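Local coordinates for protein glycosyl hydrolase family 26 (Bacteroides ovatus, PDB 4ZXO) that acts as a family 26 beta-mannanase, probably cleaving internal beta-1,4-mannosidic linkages in the backbone of galactomannan, at residues V122-M126 against Q183-L187; V116-V122 against W173-C179; L232-V236 against M251-L255. All blocks are in the same frame, centred on the assembly; numbering follows the deposited sequence.

Contact 1. Residues V122-M126 against Q183-L187; sequences VASVM and QYKTL. With PO4 (phosphate ion), chain C.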
loop_
_atom_site.group_PDB
_atom_site.type_symbol
_atom_site.label_atom_id
_atom_site.label_comp_id
_atom_site.label_asym_id
_atom_site.label_seq_id
_atom_site.Cartn_x
_atom_site.Cartn_y
_atom_site.Cartn_z
ATOM N N VAL A 122 -17.868 -7.735 11.170
ATOM C CA VAL A 122 -18.230 -7.527 9.772
ATOM C C VAL A 122 -19.737 -7.756 9.592
ATOM O O VAL A 122 -20.391 -6.978 8.908
ATOM C CB VAL A 122 -17.402 -8.445 8.830
ATOM C CG1 VAL A 122 -17.829 -8.297 7.395
ATOM C CG2 VAL A 122 -15.909 -8.093 8.965
ATOM N N ALA A 123 -20.302 -8.798 10.207
ATOM C CA ALA A 123 -21.739 -8.998 10.109
ATOM C C ALA A 123 -22.508 -7.744 10.524
ATOM O O ALA A 123 -23.515 -7.397 9.926
ATOM C CB ALA A 123 -22.200 -10.181 10.951
ATOM N N SER A 124 -22.033 -7.072 11.555
ATOM C CA SER A 124 -22.748 -5.901 12.071
ATOM C C SER A 124 -22.701 -4.680 11.125
ATOM O O SER A 124 -23.482 -3.717 11.298
ATOM C CB SER A 124 -22.198 -5.493 13.440
ATOM O OG SER A 124 -21.076 -4.629 13.343
ATOM N N VAL A 125 -21.808 -4.687 10.135
ATOM C CA VAL A 125 -21.817 -3.559 9.199
ATOM C C VAL A 125 -22.445 -3.893 7.853
ATOM O O VAL A 125 -22.457 -3.054 6.951
ATOM C CB VAL A 125 -20.388 -2.960 8.933
ATOM C CG1 VAL A 125 -19.765 -2.482 10.228
ATOM C CG2 VAL A 125 -19.487 -3.951 8.116
ATOM N N MET A 126 -22.933 -5.113 7.707
ATOM C CA MET A 126 -23.735 -5.470 6.523
ATOM C C MET A 126 -25.051 -4.716 6.533
ATOM O O MET A 126 -25.486 -4.267 7.593
ATOM C CB MET A 126 -23.991 -6.971 6.482
ATOM C CG MET A 126 -22.724 -7.836 6.528
ATOM S SD MET A 126 -21.728 -7.831 5.002
ATOM C CE MET A 126 -20.553 -6.454 5.349
ATOM N N GLN A 183 -19.338 -11.977 3.091
ATOM C CA GLN A 183 -19.323 -10.788 3.921
ATOM C C GLN A 183 -18.109 -9.898 3.602
ATOM O O GLN A 183 -18.214 -8.661 3.479
ATOM C CB GLN A 183 -19.300 -11.172 5.399
ATOM C CG GLN A 183 -20.681 -11.662 5.874
ATOM C CD GLN A 183 -20.636 -12.268 7.269
ATOM O OE1 GLN A 183 -19.605 -12.799 7.723
ATOM N NE2 GLN A 183 -21.745 -12.166 7.967
ATOM N N TYR A 184 -16.930 -10.530 3.497
ATOM C CA TYR A 184 -15.716 -9.781 3.181
ATOM C C TYR A 184 -15.848 -9.072 1.806
ATOM O O TYR A 184 -15.463 -7.891 1.644
ATOM C CB TYR A 184 -14.504 -10.723 3.193
ATOM C CG TYR A 184 -13.232 -9.997 2.849
ATOM C CD1 TYR A 184 -12.512 -9.244 3.803
ATOM C CD2 TYR A 184 -12.750 -10.033 1.527
ATOM C CE1 TYR A 184 -11.330 -8.535 3.441
ATOM C CE2 TYR A 184 -11.600 -9.333 1.185
ATOM C CZ TYR A 184 -10.895 -8.618 2.158
ATOM O OH TYR A 184 -9.787 -7.935 1.739
ATOM N N LYS A 185 -16.352 -9.805 0.802
ATOM C CA LYS A 185 -16.523 -9.173 -0.518
ATOM C C LYS A 185 -17.486 -8.024 -0.411
ATOM O O LYS A 185 -17.326 -7.052 -1.126
ATOM C CB LYS A 185 -17.028 -10.169 -1.577
ATOM C CG LYS A 185 -15.994 -11.247 -1.912
ATOM C CD LYS A 185 -16.561 -12.283 -2.852
ATOM C CE LYS A 185 -15.609 -13.416 -2.962
ATOM N NZ LYS A 185 -16.245 -14.525 -3.819
ATOM N N THR A 186 -18.499 -8.123 0.468
ATOM C CA THR A 186 -19.444 -7.014 0.641
ATOM C C THR A 186 -18.761 -5.778 1.225
ATOM O O THR A 186 -19.121 -4.657 0.838
ATOM C CB THR A 186 -20.612 -7.433 1.529
ATOM O OG1 THR A 186 -21.239 -8.558 0.915
ATOM C CG2 THR A 186 -21.643 -6.305 1.678
ATOM N N LEU A 187 -17.760 -5.956 2.094
ATOM C CA LEU A 187 -16.988 -4.785 2.564
ATOM C C LEU A 187 -16.414 -4.022 1.395
ATOM O O LEU A 187 -16.468 -2.811 1.333
ATOM C CB LEU A 187 -15.811 -5.159 3.451
ATOM C CG LEU A 187 -16.127 -5.511 4.893
ATOM C CD1 LEU A 187 -14.850 -5.948 5.581
ATOM C CD2 LEU A 187 -16.806 -4.334 5.571
HETATM P P PO4 C . -21.568 -14.072 11.729
HETATM O O1 PO4 C . -20.755 -15.294 11.439
HETATM O O2 PO4 C . -22.221 -13.609 10.472
HETATM O O3 PO4 C . -22.702 -14.467 12.736
HETATM O O4 PO4 C . -20.610 -13.095 12.347
#
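Bends at chi2 (-72°) and chi3 (92°) of Met126 fold its thioether back over the side of helix 181-197, while Gln183 does the reverse and runs out extended beyond CG. The sulfur lies alongside the aliphatic part of that glutamine, Met126 SD to Gln183 CG 4.1 Å. Met126 SD also rests 3.7 Å from Thr186 CG2. The methyl Met126 CE lies 3.7 Å from the backbone oxygen Gln183 O. The hydroxyl of Thr186 is engaged elsewhere, on Glu182 O in its own helix. Deeper in, Val122 CG1 sits 3.8 Å from Gln183 CB. Val125 meets Leu187 at about a right angle, with Val125 CG2 3.7 Å from Leu187 CD2.

At the outer end, the Gln183 amide passes beside Ala123 CB, and Gln183 NE2 donates to O2 of a phosphate ion at 2.9 Å, a fairly straight bond (163°). Its OE1 accepts from Ser180 N, and the two bonds together hold the amide's rotation. The phosphate probably comes from the crystallisation liquor. The short helix 121-125, part of the connection between strand 97-101 and helix 132-147, lies against the start of helix 181-197, which leads on to strand 203-207.

Contact 2. Residues V116-V122 against W173-C179; sequences VTDSTVV and WWGKDLC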
loop_
_atom_site.group_PDB
_atom_site.type_symbol
_atom_site.label_atom_id
_atom_site.label_comp_id
_atom_site.label_asym_id
_atom_site.label_seq_id
_atom_site.Cartn_x
_atom_site.Cartn_y
_atom_site.Cartn_z
ATOM N N VAL A 116 -9.699 -8.417 17.736
ATOM C CA VAL A 116 -10.346 -9.583 17.156
ATOM C C VAL A 116 -11.088 -10.375 18.211
ATOM O O VAL A 116 -11.315 -11.590 18.059
ATOM C CB VAL A 116 -9.294 -10.461 16.371
ATOM C CG1 VAL A 116 -8.791 -9.623 15.108
ATOM C CG2 VAL A 116 -8.141 -10.949 17.260
ATOM N N THR A 117 -11.464 -9.683 19.295
ATOM C CA THR A 117 -12.206 -10.326 20.385
ATOM C C THR A 117 -13.573 -10.804 19.925
ATOM O O THR A 117 -14.090 -11.799 20.454
ATOM C CB THR A 117 -12.420 -9.390 21.603
ATOM O OG1 THR A 117 -13.076 -8.214 21.160
ATOM C CG2 THR A 117 -11.088 -8.963 22.232
ATOM N N ASP A 118 -14.133 -10.104 18.949
ATOM C CA ASP A 118 -15.509 -10.323 18.507
ATOM C C ASP A 118 -15.492 -10.641 17.001
ATOM O O ASP A 118 -15.061 -9.825 16.189
ATOM C CB ASP A 118 -16.347 -9.057 18.847
ATOM C CG ASP A 118 -17.826 -9.203 18.528
ATOM O OD1 ASP A 118 -18.204 -9.987 17.602
ATOM O OD2 ASP A 118 -18.611 -8.462 19.162
ATOM N N SER A 119 -15.952 -11.828 16.632
ATOM C CA SER A 119 -15.853 -12.300 15.253
ATOM C C SER A 119 -17.142 -12.016 14.535
ATOM O O SER A 119 -17.436 -12.655 13.513
ATOM C CB SER A 119 -15.468 -13.813 15.207
ATOM O OG SER A 119 -14.165 -14.019 15.765
ATOM N N THR A 120 -17.937 -11.077 15.048
ATOM C CA THR A 120 -19.208 -10.730 14.380
ATOM C C THR A 120 -19.256 -9.272 13.938
ATOM O O THR A 120 -20.345 -8.724 13.675
ATOM C CB THR A 120 -20.435 -11.051 15.283
ATOM O OG1 THR A 120 -20.513 -10.158 16.396
ATOM C CG2 THR A 120 -20.359 -12.496 15.785
ATOM N N VAL A 121 -18.074 -8.642 13.844
ATOM C CA VAL A 121 -18.003 -7.231 13.542
ATOM C C VAL A 121 -18.396 -6.967 12.122
ATOM O O VAL A 121 -19.219 -6.064 11.891
ATOM C CB VAL A 121 -16.621 -6.649 13.833
ATOM C CG1 VAL A 121 -16.519 -5.134 13.497
ATOM C CG2 VAL A 121 -16.288 -6.874 15.289
ATOM N N VAL A 122 -17.868 -7.735 11.170
ATOM C CA VAL A 122 -18.230 -7.527 9.772
ATOM C C VAL A 122 -19.737 -7.756 9.592
ATOM O O VAL A 122 -20.391 -6.978 8.908
ATOM C CB VAL A 122 -17.402 -8.445 8.830
ATOM C CG1 VAL A 122 -17.829 -8.297 7.395
ATOM C CG2 VAL A 122 -15.909 -8.093 8.965
ATOM N N TRP A 173 -9.974 -7.217 12.338
ATOM C CA TRP A 173 -11.364 -7.608 12.558
ATOM C C TRP A 173 -12.120 -7.981 11.277
ATOM O O TRP A 173 -13.214 -8.541 11.344
ATOM C CB TRP A 173 -12.129 -6.479 13.317
ATOM C CG TRP A 173 -12.185 -5.129 12.708
ATOM C CD1 TRP A 173 -11.415 -4.022 13.050
ATOM C CD2 TRP A 173 -13.104 -4.680 11.698
ATOM N NE1 TRP A 173 -11.791 -2.942 12.289
ATOM C CE2 TRP A 173 -12.823 -3.312 11.455
ATOM C CE3 TRP A 173 -14.137 -5.309 10.959
ATOM C CZ2 TRP A 173 -13.564 -2.539 10.532
ATOM C CZ3 TRP A 173 -14.868 -4.540 10.022
ATOM C CH2 TRP A 173 -14.571 -3.163 9.813
ATOM N N TRP A 174 -11.507 -7.716 10.108
ATOM C CA TRP A 174 -12.024 -8.146 8.795
ATOM C C TRP A 174 -11.305 -9.394 8.279
ATOM O O TRP A 174 -11.458 -9.737 7.117
ATOM C CB TRP A 174 -11.874 -7.033 7.772
ATOM C CG TRP A 174 -10.441 -6.547 7.594
ATOM C CD1 TRP A 174 -9.477 -7.110 6.789
ATOM C CD2 TRP A 174 -9.819 -5.437 8.241
ATOM N NE1 TRP A 174 -8.294 -6.409 6.885
ATOM C CE2 TRP A 174 -8.469 -5.376 7.777
ATOM C CE3 TRP A 174 -10.260 -4.507 9.191
ATOM C CZ2 TRP A 174 -7.587 -4.369 8.170
ATOM C CZ3 TRP A 174 -9.360 -3.546 9.674
ATOM C CH2 TRP A 174 -8.032 -3.481 9.133
ATOM N N GLY A 175 -10.528 -10.045 9.140
ATOM C CA GLY A 175 -9.733 -11.185 8.712
ATOM C C GLY A 175 -10.493 -12.515 8.552
ATOM O O GLY A 175 -11.730 -12.595 8.768
ATOM N N LYS A 176 -9.742 -13.556 8.217
ATOM C CA LYS A 176 -10.346 -14.797 7.671
ATOM C C LYS A 176 -11.342 -15.466 8.637
ATOM O O LYS A 176 -12.461 -15.887 8.233
ATOM C CB LYS A 176 -9.213 -15.762 7.291
ATOM C CG LYS A 176 -9.663 -17.050 6.709
ATOM C CD LYS A 176 -10.245 -16.854 5.396
ATOM C CE LYS A 176 -10.240 -18.222 4.568
ATOM N NZ LYS A 176 -10.946 -19.378 5.238
ATOM N N ASP A 177 -10.944 -15.551 9.908
ATOM C CA ASP A 177 -11.780 -16.223 10.913
ATOM C C ASP A 177 -12.892 -15.322 11.451
ATOM O O ASP A 177 -13.664 -15.755 12.311
ATOM C CB ASP A 177 -10.934 -16.720 12.072
ATOM C CG ASP A 177 -10.054 -17.865 11.699
ATOM O OD1 ASP A 177 -10.176 -18.415 10.575
ATOM O OD2 ASP A 177 -9.205 -18.253 12.540
ATOM N N LEU A 178 -12.988 -14.089 10.945
ATOM C CA LEU A 178 -13.899 -13.120 11.530
ATOM C C LEU A 178 -15.049 -12.791 10.636
ATOM O O LEU A 178 -15.874 -11.943 10.980
ATOM C CB LEU A 178 -13.132 -11.853 11.884
ATOM C CG LEU A 178 -12.191 -12.225 13.040
ATOM C CD1 LEU A 178 -10.762 -12.517 12.545
ATOM C CD2 LEU A 178 -12.290 -11.282 14.210
ATOM N N CYS A 179 -15.119 -13.435 9.467
ATOM C CA CYS A 179 -16.243 -13.178 8.552
ATOM C C CYS A 179 -16.220 -14.199 7.447
ATOM O O CYS A 179 -15.199 -14.865 7.250
ATOM C CB CYS A 179 -16.181 -11.744 7.952
ATOM S SG CYS A 179 -14.645 -11.394 6.971
HETATM O O HOH W 1 -15.830 -9.547 12.260
#
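The backbones of Val116-Val122 and Trp173-Cys179 run in the same general direction and come closest at Ser119 and Leu178, whose CA atoms are 4.3 Å apart and whose acceptor oxygens, Ser119 O and Leu178 O, lie only 3.1 Å from each other. The chi2 of Leu178, 98°, is not a staggered value, and Leu178 CD2 reaches Val116 CB at 3.8 Å while also touching Asp118 O and Ser119 OG. At the start of the second segment, Trp173 has CG placed between its backbone N and carbonyl carbon (chi1 58°), which turns the indole toward the two valines. Val121 CG1 packs 3.5 Å from Trp173 CE3, whereas Val122 CG2 approaches the ring at its edge, 3.9 Å from Trp173 CZ3. Trp174 places its CE3 over the centre of one face of the Trp173 ring. Val122 also packs closely on Cys179, CB to CB 3.6 Å.

A water mediates between the two backbones: it accepts from Val122 N and donates to Trp173 O and, at 2.7 Å, to Leu178 O. Asp118 shapes the first segment from behind: Asp118 OD1 accepts from both Thr120 N (2.8 Å) and the Thr120 hydroxyl, the former bond making an Asx turn, and OD2 forms a salt bridge with Lys108. Trp173 NE1 is bonded to Val104 O. The valines, Leu178 and the water join two long loops, one following strand 97-101 and leading into helix 121-125, the other linking strand 159-162 to helix 181-197.

Contact 3. Residues L232-V236 against M251-L255; sequences LGTDV and MLTIL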
loop_
_atom_site.group_PDB
_atom_site.type_symbol
_atom_site.label_atom_id
_atom_site.label_comp_id
_atom_site.label_asym_id
_atom_site.label_seq_id
_atom_site.Cartn_x
_atom_site.Cartn_y
_atom_site.Cartn_z
ATOM N N LEU A 232 -3.194 -6.195 -7.936
ATOM C CA LEU A 232 -3.081 -7.413 -7.115
ATOM C C LEU A 232 -1.783 -7.337 -6.300
ATOM O O LEU A 232 -0.689 -7.285 -6.878
ATOM C CB LEU A 232 -3.088 -8.678 -7.995
ATOM C CG LEU A 232 -4.374 -8.852 -8.791
ATOM C CD1 LEU A 232 -4.246 -10.126 -9.688
ATOM C CD2 LEU A 232 -5.623 -8.889 -7.885
ATOM N N GLY A 233 -1.901 -7.323 -4.980
ATOM C CA GLY A 233 -0.720 -7.216 -4.141
ATOM C C GLY A 233 -0.602 -8.354 -3.155
ATOM O O GLY A 233 -1.456 -9.266 -3.064
ATOM N N THR A 234 0.475 -8.297 -2.388
ATOM C CA THR A 234 0.640 -9.239 -1.273
ATOM C C THR A 234 1.559 -8.565 -0.245
ATOM O O THR A 234 2.373 -7.685 -0.599
ATOM C CB THR A 234 1.215 -10.595 -1.737
ATOM O OG1 THR A 234 1.164 -11.533 -0.652
ATOM C CG2 THR A 234 2.683 -10.425 -2.167
ATOM N N ASP A 235 1.366 -8.922 1.020
ATOM C CA ASP A 235 2.207 -8.448 2.114
ATOM C C ASP A 235 2.993 -9.634 2.671
ATOM O O ASP A 235 2.392 -10.556 3.253
ATOM C CB ASP A 235 1.362 -7.837 3.267
ATOM C CG ASP A 235 0.634 -6.567 2.888
ATOM O OD1 ASP A 235 0.734 -6.115 1.717
ATOM O OD2 ASP A 235 -0.056 -6.028 3.807
ATOM N N VAL A 236 4.315 -9.628 2.532
ATOM C CA VAL A 236 5.134 -10.748 2.986
ATOM C C VAL A 236 6.405 -10.189 3.597
ATOM O O VAL A 236 7.157 -9.494 2.897
ATOM C CB VAL A 236 5.520 -11.740 1.813
ATOM C CG1 VAL A 236 6.352 -12.899 2.362
ATOM C CG2 VAL A 236 4.277 -12.211 1.026
ATOM N N MET A 251 4.464 -16.379 -3.376
ATOM C CA MET A 251 3.417 -15.377 -3.572
ATOM C C MET A 251 3.594 -14.573 -4.846
ATOM O O MET A 251 2.595 -14.246 -5.487
ATOM C CB MET A 251 3.379 -14.387 -2.390
ATOM C CG MET A 251 2.874 -14.997 -1.098
ATOM S SD MET A 251 1.371 -16.033 -1.214
ATOM C CE MET A 251 0.214 -14.826 -1.889
ATOM N N LEU A 252 4.831 -14.216 -5.219
ATOM C CA LEU A 252 4.962 -13.453 -6.450
ATOM C C LEU A 252 4.648 -14.310 -7.687
ATOM O O LEU A 252 4.163 -13.758 -8.676
ATOM C CB LEU A 252 6.372 -12.860 -6.550
ATOM C CG LEU A 252 6.655 -11.912 -5.368
ATOM C CD1 LEU A 252 8.028 -11.213 -5.590
ATOM C CD2 LEU A 252 5.509 -10.898 -5.158
ATOM N N THR A 253 4.900 -15.628 -7.628
ATOM C CA THR A 253 4.471 -16.538 -8.693
ATOM C C THR A 253 2.933 -16.525 -8.786
ATOM O O THR A 253 2.331 -16.463 -9.877
ATOM C CB THR A 253 5.024 -17.950 -8.406
ATOM O OG1 THR A 253 6.456 -17.866 -8.549
ATOM C CG2 THR A 253 4.491 -19.006 -9.415
ATOM N N ILE A 254 2.279 -16.610 -7.632
ATOM C CA ILE A 254 0.814 -16.528 -7.590
ATOM C C ILE A 254 0.314 -15.205 -8.164
ATOM O O ILE A 254 -0.578 -15.202 -9.017
ATOM C CB ILE A 254 0.309 -16.710 -6.160
ATOM C CG1 ILE A 254 0.406 -18.185 -5.775
ATOM C CG2 ILE A 254 -1.160 -16.189 -5.993
ATOM C CD1 ILE A 254 0.262 -18.420 -4.277
ATOM N N LEU A 255 0.922 -14.093 -7.757
ATOM C CA LEU A 255 0.539 -12.781 -8.273
ATOM C C LEU A 255 0.719 -12.688 -9.773
ATOM O O LEU A 255 -0.178 -12.195 -10.476
ATOM C CB LEU A 255 1.361 -11.631 -7.652
ATOM C CG LEU A 255 1.076 -11.253 -6.225
ATOM C CD1 LEU A 255 1.758 -9.966 -5.884
ATOM C CD2 LEU A 255 -0.399 -11.140 -5.961
#
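Leu255 lays its forked end along the backbone of the strand: CD2 lies 3.6 Å from Gly233 O, and CD1 is 3.8 Å from Leu232 O. Gly233, having no side chain, makes its contact through the main chain. Leu255 CD1 further touches Thr234 CG2 at 3.9 Å, so one leucine spans three successive strand residues.

One turn earlier in the helix, Met251 is coiled rather than extended. Successive bends at chi2 (-46°) and chi3 (-59°) curl the thioether round so that the terminal Met251 CE comes 3.6 Å from Thr234 OG1. That hydroxyl is bonded to Pro209 O, hence its polar end is satisfied beyond the methionine. The middle of the same chain serves another neighbour, with Met251 CG 3.8 Å from Val236 CG2.

The pattern is that of a beta-alpha-beta unit in a TIM barrel, in which helix 241-262 connects strand 231-235 to the parallel strand 266-271. The local axes of strand and helix are nearly antiparallel (169°) and approach to 8.9 Å. Leu232, Thr234 and Val236 direct their CB atoms at the helix, while Asp235 points away from it and forms a salt bridge with Arg162 on strand 159-162. Leu252 adds a lateral contact, its CD2 lying 4.1 Å from Thr234 CG2. Beyond the Leu232 end, Ala258 prolongs the helix surface against Leu232, and Tyr219 of helix 216-219 packs on Leu232, Met251 and Leu255 alike.

From the N terminus, the chain leaves strand 97-101 and enters residues 116-126, which supply the first halves of contacts 2 and 1 in that order and meet at the shared Val122. After helix 132-147 and strand 159-162, the returning chain closes contact 2 at 173-179 and then contact 1 at 183-187, so the two loops cross. Together they tie one long excursion of the barrel to the loop before helix 181-197 and to that helix itself. Contact 3 opens later, in series, and closes a much shorter loop within a single beta-alpha-beta unit. Its centre lies about 24 Å from that of contact 1, nearer the centre of the molecule.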